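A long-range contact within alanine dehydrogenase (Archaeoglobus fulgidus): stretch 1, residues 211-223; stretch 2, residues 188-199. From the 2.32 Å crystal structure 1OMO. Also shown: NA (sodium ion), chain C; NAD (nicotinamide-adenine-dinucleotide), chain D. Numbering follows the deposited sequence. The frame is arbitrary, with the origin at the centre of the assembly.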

# COMPACT_ATOMS: atom_id res chain seq x y z
N THR A 211 12.09 11.76 -34.50
CA THR A 211 12.31 10.62 -33.64
C THR A 211 11.30 10.55 -32.49
O THR A 211 10.93 11.57 -31.90
CB THR A 211 13.71 10.66 -32.98
OG1 THR A 211 14.72 10.82 -34.00
CG2 THR A 211 13.97 9.35 -32.20
N HIS A 212 10.84 9.33 -32.21
CA HIS A 212 9.97 9.14 -31.07
C HIS A 212 10.81 8.39 -30.04
O HIS A 212 11.33 7.33 -30.33
CB HIS A 212 8.76 8.28 -31.36
CG HIS A 212 8.10 7.84 -30.12
ND1 HIS A 212 7.53 8.73 -29.23
CD2 HIS A 212 8.12 6.64 -29.48
CE1 HIS A 212 7.23 8.11 -28.11
NE2 HIS A 212 7.58 6.83 -28.24
N ILE A 213 10.91 8.92 -28.83
CA ILE A 213 11.70 8.28 -27.80
C ILE A 213 10.85 7.67 -26.68
O ILE A 213 10.04 8.35 -26.04
CB ILE A 213 12.68 9.28 -27.14
CG1 ILE A 213 13.52 9.98 -28.19
CG2 ILE A 213 13.62 8.54 -26.16
CD1 ILE A 213 14.38 11.08 -27.59
N ASN A 214 11.02 6.38 -26.47
CA ASN A 214 10.33 5.76 -25.36
C ASN A 214 11.39 5.87 -24.26
O ASN A 214 12.40 5.16 -24.31
CB ASN A 214 10.02 4.30 -25.65
CG ASN A 214 8.61 4.08 -26.16
OD1 ASN A 214 7.82 5.01 -26.25
ND2 ASN A 214 8.31 2.86 -26.51
N ALA A 215 11.21 6.82 -23.33
CA ALA A 215 12.18 6.99 -22.23
C ALA A 215 11.66 6.15 -21.07
O ALA A 215 10.78 6.60 -20.32
CB ALA A 215 12.27 8.46 -21.86
N ILE A 216 12.21 4.94 -20.92
CA ILE A 216 11.76 3.97 -19.90
C ILE A 216 12.59 3.79 -18.63
O ILE A 216 12.05 3.51 -17.55
CB ILE A 216 11.62 2.49 -20.52
CG1 ILE A 216 10.93 2.49 -21.89
CG2 ILE A 216 10.72 1.60 -19.59
CD1 ILE A 216 9.48 2.95 -21.83
N GLY A 217 13.92 3.91 -18.75
CA GLY A 217 14.79 3.66 -17.63
C GLY A 217 14.62 4.43 -16.34
O GLY A 217 14.69 3.84 -15.26
N ALA A 218 14.41 5.74 -16.45
CA ALA A 218 14.27 6.62 -15.30
C ALA A 218 12.96 6.43 -14.54
O ALA A 218 11.88 6.64 -15.08
CB ALA A 218 14.40 8.06 -15.76
N ASP A 219 13.06 6.08 -13.26
CA ASP A 219 11.84 5.88 -12.48
C ASP A 219 11.99 6.20 -10.99
O ASP A 219 11.13 5.82 -10.18
CB ASP A 219 11.40 4.43 -12.57
CG ASP A 219 12.37 3.54 -11.85
OD1 ASP A 219 12.57 3.72 -10.63
OD2 ASP A 219 12.96 2.69 -12.52
N GLY A 220 13.09 6.84 -10.61
CA GLY A 220 13.30 7.22 -9.23
C GLY A 220 13.98 8.57 -9.20
O GLY A 220 14.59 8.99 -10.19
N PRO A 221 13.91 9.29 -8.09
CA PRO A 221 14.56 10.60 -8.01
C PRO A 221 16.02 10.59 -8.48
O PRO A 221 16.78 9.70 -8.11
CB PRO A 221 14.45 10.95 -6.53
CG PRO A 221 13.08 10.37 -6.20
CD PRO A 221 13.07 9.03 -6.90
N GLY A 222 16.40 11.57 -9.30
CA GLY A 222 17.78 11.64 -9.77
C GLY A 222 18.11 10.76 -10.96
O GLY A 222 19.17 10.94 -11.58
N LYS A 223 17.27 9.77 -11.27
CA LYS A 223 17.53 8.95 -12.46
C LYS A 223 17.29 9.92 -13.62
O LYS A 223 16.44 10.81 -13.52
CB LYS A 223 16.57 7.76 -12.56
CG LYS A 223 17.00 6.50 -11.77
CD LYS A 223 16.01 5.34 -12.11
CE LYS A 223 16.36 4.04 -11.40
NZ LYS A 223 15.40 2.94 -11.69
NA NA C . 14.34 7.44 -18.84
PA NAD D . 18.66 -4.62 -16.37
O1A NAD D . 19.71 -4.39 -15.36
O2A NAD D . 18.39 -6.06 -16.85
O5B NAD D . 18.70 -3.73 -17.76
C5B NAD D . 19.47 -2.46 -17.86
C4B NAD D . 20.54 -2.66 -18.96
O4B NAD D . 21.21 -1.33 -19.03
C3B NAD D . 21.75 -3.65 -18.64
O3B NAD D . 21.89 -4.68 -19.70
C2B NAD D . 23.00 -2.75 -18.50
O2B NAD D . 24.25 -3.27 -18.77
C1B NAD D . 22.56 -1.53 -19.36
N9A NAD D . 23.17 -0.29 -18.97
C8A NAD D . 23.47 0.24 -17.74
N7A NAD D . 24.02 1.43 -17.80
C5A NAD D . 24.12 1.76 -19.08
C6A NAD D . 24.64 2.96 -19.75
N6A NAD D . 25.15 3.96 -19.08
N1A NAD D . 24.56 2.93 -21.13
C2A NAD D . 24.05 1.90 -21.84
N3A NAD D . 23.54 0.72 -21.24
C4A NAD D . 23.59 0.71 -19.86
O3 NAD D . 17.15 -3.98 -16.07
PN NAD D . 15.64 -4.02 -16.85
O1N NAD D . 15.85 -4.63 -18.21
O2N NAD D . 14.60 -4.54 -15.88
O5D NAD D . 15.47 -2.35 -17.03
C5D NAD D . 15.89 -1.65 -15.69
C4D NAD D . 15.58 -0.19 -15.69
O4D NAD D . 14.08 -0.04 -16.00
C3D NAD D . 15.76 0.54 -14.32
O3D NAD D . 15.99 1.95 -14.48
C2D NAD D . 14.41 0.21 -13.66
O2D NAD D . 14.22 0.81 -12.42
C1D NAD D . 13.41 0.60 -14.84
N1N NAD D . 12.04 -0.02 -14.92
C2N NAD D . 10.99 0.98 -15.10
C3N NAD D . 9.69 0.42 -15.38
C7N NAD D . 8.51 1.55 -15.57
O7N NAD D . 7.32 1.20 -15.35
N7N NAD D . 8.89 2.80 -15.98
C4N NAD D . 9.37 -0.96 -15.50
C5N NAD D . 10.52 -1.83 -15.29
C6N NAD D . 11.81 -1.37 -15.02
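Stretch 2 (188-199) CDVLVTTTPSRK

Stretch 2 is held to stretch 1 chiefly by a ladder of backbone hydrogen bonds between strand 190-193 and strand 212-215. The two run parallel, their axes 4.6 Å apart at closest approach and crossing at -15°. His212 N donates to Asp189 O (2.7 Å), and His212 O accepts from Leu191 N (2.8 Å). The pattern repeats one step on, where Asn214 N donates to Leu191 O (2.7 Å) and Asn214 O accepts from Thr193 N (2.9 Å). In parallel pairing, one residue thus bonds to both neighbours of its partner: His212 bonds to Asp189 and Leu191, which flank Val190, and Asn214 to Leu191 and Thr193, which flank Val192. At the end of the ladder Thr193 O receives two donors, Ile216 N at 3.0 Å and Gly217 N at 3.2 Å, as stretch 1 leaves its extended conformation at Ile216 (phi/psi -102/-34). At the other end a water bridges the stretches: its O atom accepts a weak bond from Cys188 N (Cys188 N to water O, 3.3 Å) and donates to Thr211 OG1 (water O to Thr211 OG1, 2.8 Å).

The register is unbroken through the strands, with CA-CA distances of 4.7 Å for His212-Val190, 4.6 Å for Ile213-Leu191, 4.7 Å for Asn214-Val192 and 5.1 Å for Ala215-Thr193. CA-H...O contacts supplement the ladder, among them Ile213 CA to Leu191 O at 3.1 Å and Val190 CA to His212 O at 3.2 Å.

Beyond the strands, stretch 2 continues as an irregular loop. Gly217 CA lies 3.0 Å from Thr195 O, an approach that leaves no room for a side chain: a CB at Gly217 would clash with that oxygen. Farther along, the side chain of Arg198, bent at chi3 (p), comes nearer at its end and reaches the type II turn Gly220-Lys223, placing NH1 2.6 Å from Pro221 O, while Lys223 N lies over one face of the guanidinium, 4.0 Å from Arg198 NH1. Gly222 occupies a positive-phi position in this turn, its CA 3.6 Å from Arg198 NH1.

Side chains alternate between the two faces of the sheet. On one, His212 and Asn214 accompany Val190 and Val192; Val190 CG1 sits at the edge of the imidazole ring, 4.2 Å from His212 CD2, and within stretch 1 His212 NE2 donates to Asn214 OD1 (2.7 Å). On the other, Ile213 CG1 packs against Leu191 CB at 4.2 Å, and Ile213 CG2 lies 4.2 Å from Thr193 CG2. Next to Ile213, Thr211 extends this packing, with CG2 4.1 Å from Leu191 CB. Together the two stretches bury 802 Å², counting both sides.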

# COMPACT_ATOMS: atom_id res chain seq x y z
N CYS A 188 17.67 7.00 -35.28
CA CYS A 188 16.61 6.07 -35.63
C CYS A 188 15.27 6.78 -35.68
O CYS A 188 15.21 7.97 -35.47
CB CYS A 188 16.54 4.97 -34.56
SG CYS A 188 16.26 5.66 -32.91
N ASP A 189 14.19 6.05 -35.96
CA ASP A 189 12.86 6.68 -35.97
C ASP A 189 12.20 6.57 -34.56
O ASP A 189 11.50 7.47 -34.12
CB ASP A 189 11.96 6.01 -37.01
CG ASP A 189 12.63 5.88 -38.39
OD1 ASP A 189 13.17 6.88 -38.89
OD2 ASP A 189 12.62 4.76 -38.95
N VAL A 190 12.48 5.45 -33.88
CA VAL A 190 11.97 5.15 -32.54
C VAL A 190 13.18 4.73 -31.71
O VAL A 190 13.88 3.76 -32.04
CB VAL A 190 10.93 3.98 -32.59
CG1 VAL A 190 10.46 3.59 -31.17
CG2 VAL A 190 9.71 4.41 -33.45
N LEU A 191 13.44 5.49 -30.64
CA LEU A 191 14.57 5.23 -29.75
C LEU A 191 14.04 4.83 -28.36
O LEU A 191 13.30 5.58 -27.73
CB LEU A 191 15.44 6.51 -29.65
CG LEU A 191 16.63 6.55 -28.67
CD1 LEU A 191 17.70 5.51 -29.06
CD2 LEU A 191 17.26 7.96 -28.67
N VAL A 192 14.42 3.63 -27.91
CA VAL A 192 14.00 3.07 -26.62
C VAL A 192 15.15 3.14 -25.59
O VAL A 192 16.08 2.35 -25.68
CB VAL A 192 13.65 1.58 -26.78
CG1 VAL A 192 13.15 1.02 -25.47
CG2 VAL A 192 12.65 1.39 -27.91
N THR A 193 15.11 4.07 -24.62
CA THR A 193 16.19 4.13 -23.62
C THR A 193 15.74 3.32 -22.41
O THR A 193 14.72 3.57 -21.82
CB THR A 193 16.53 5.57 -23.24
OG1 THR A 193 15.44 6.14 -22.54
CG2 THR A 193 16.84 6.41 -24.52
N THR A 194 16.55 2.36 -22.00
CA THR A 194 16.14 1.46 -20.95
C THR A 194 17.18 1.27 -19.84
O THR A 194 17.19 0.26 -19.12
CB THR A 194 15.80 0.15 -21.70
OG1 THR A 194 14.58 -0.40 -21.21
CG2 THR A 194 16.86 -0.81 -21.63
N THR A 195 18.05 2.27 -19.66
CA THR A 195 19.11 2.18 -18.66
C THR A 195 18.74 2.79 -17.32
O THR A 195 17.80 3.56 -17.22
CB THR A 195 20.41 2.88 -19.14
OG1 THR A 195 20.28 4.29 -18.96
CG2 THR A 195 20.66 2.61 -20.63
N PRO A 196 19.46 2.41 -16.26
CA PRO A 196 19.19 2.95 -14.93
C PRO A 196 20.19 4.07 -14.66
O PRO A 196 20.45 4.42 -13.53
CB PRO A 196 19.43 1.77 -14.00
CG PRO A 196 20.59 1.05 -14.70
CD PRO A 196 20.18 1.12 -16.18
N SER A 197 20.78 4.62 -15.71
CA SER A 197 21.76 5.69 -15.52
C SER A 197 21.25 6.89 -14.73
O SER A 197 20.04 7.11 -14.64
CB SER A 197 22.25 6.18 -16.87
OG SER A 197 23.05 7.33 -16.70
N ARG A 198 22.17 7.65 -14.16
CA ARG A 198 21.82 8.86 -13.41
C ARG A 198 22.41 10.10 -14.10
O ARG A 198 22.34 11.19 -13.58
CB ARG A 198 22.29 8.76 -11.95
CG ARG A 198 21.81 7.45 -11.26
CD ARG A 198 22.04 7.44 -9.74
NE ARG A 198 21.12 8.35 -9.06
CZ ARG A 198 19.98 7.96 -8.51
NH1 ARG A 198 19.19 8.86 -7.93
NH2 ARG A 198 19.65 6.67 -8.49
N LYS A 199 23.01 9.90 -15.27
CA LYS A 199 23.57 10.99 -16.09
C LYS A 199 23.19 10.69 -17.53
O LYS A 199 22.98 9.54 -17.91
CB LYS A 199 25.09 11.09 -15.98
CG LYS A 199 25.84 9.86 -16.43
CD LYS A 199 27.36 10.12 -16.37
CE LYS A 199 28.16 8.93 -16.85
NZ LYS A 199 29.15 9.34 -17.92
O HOH W 1 17.37 10.08 -34.05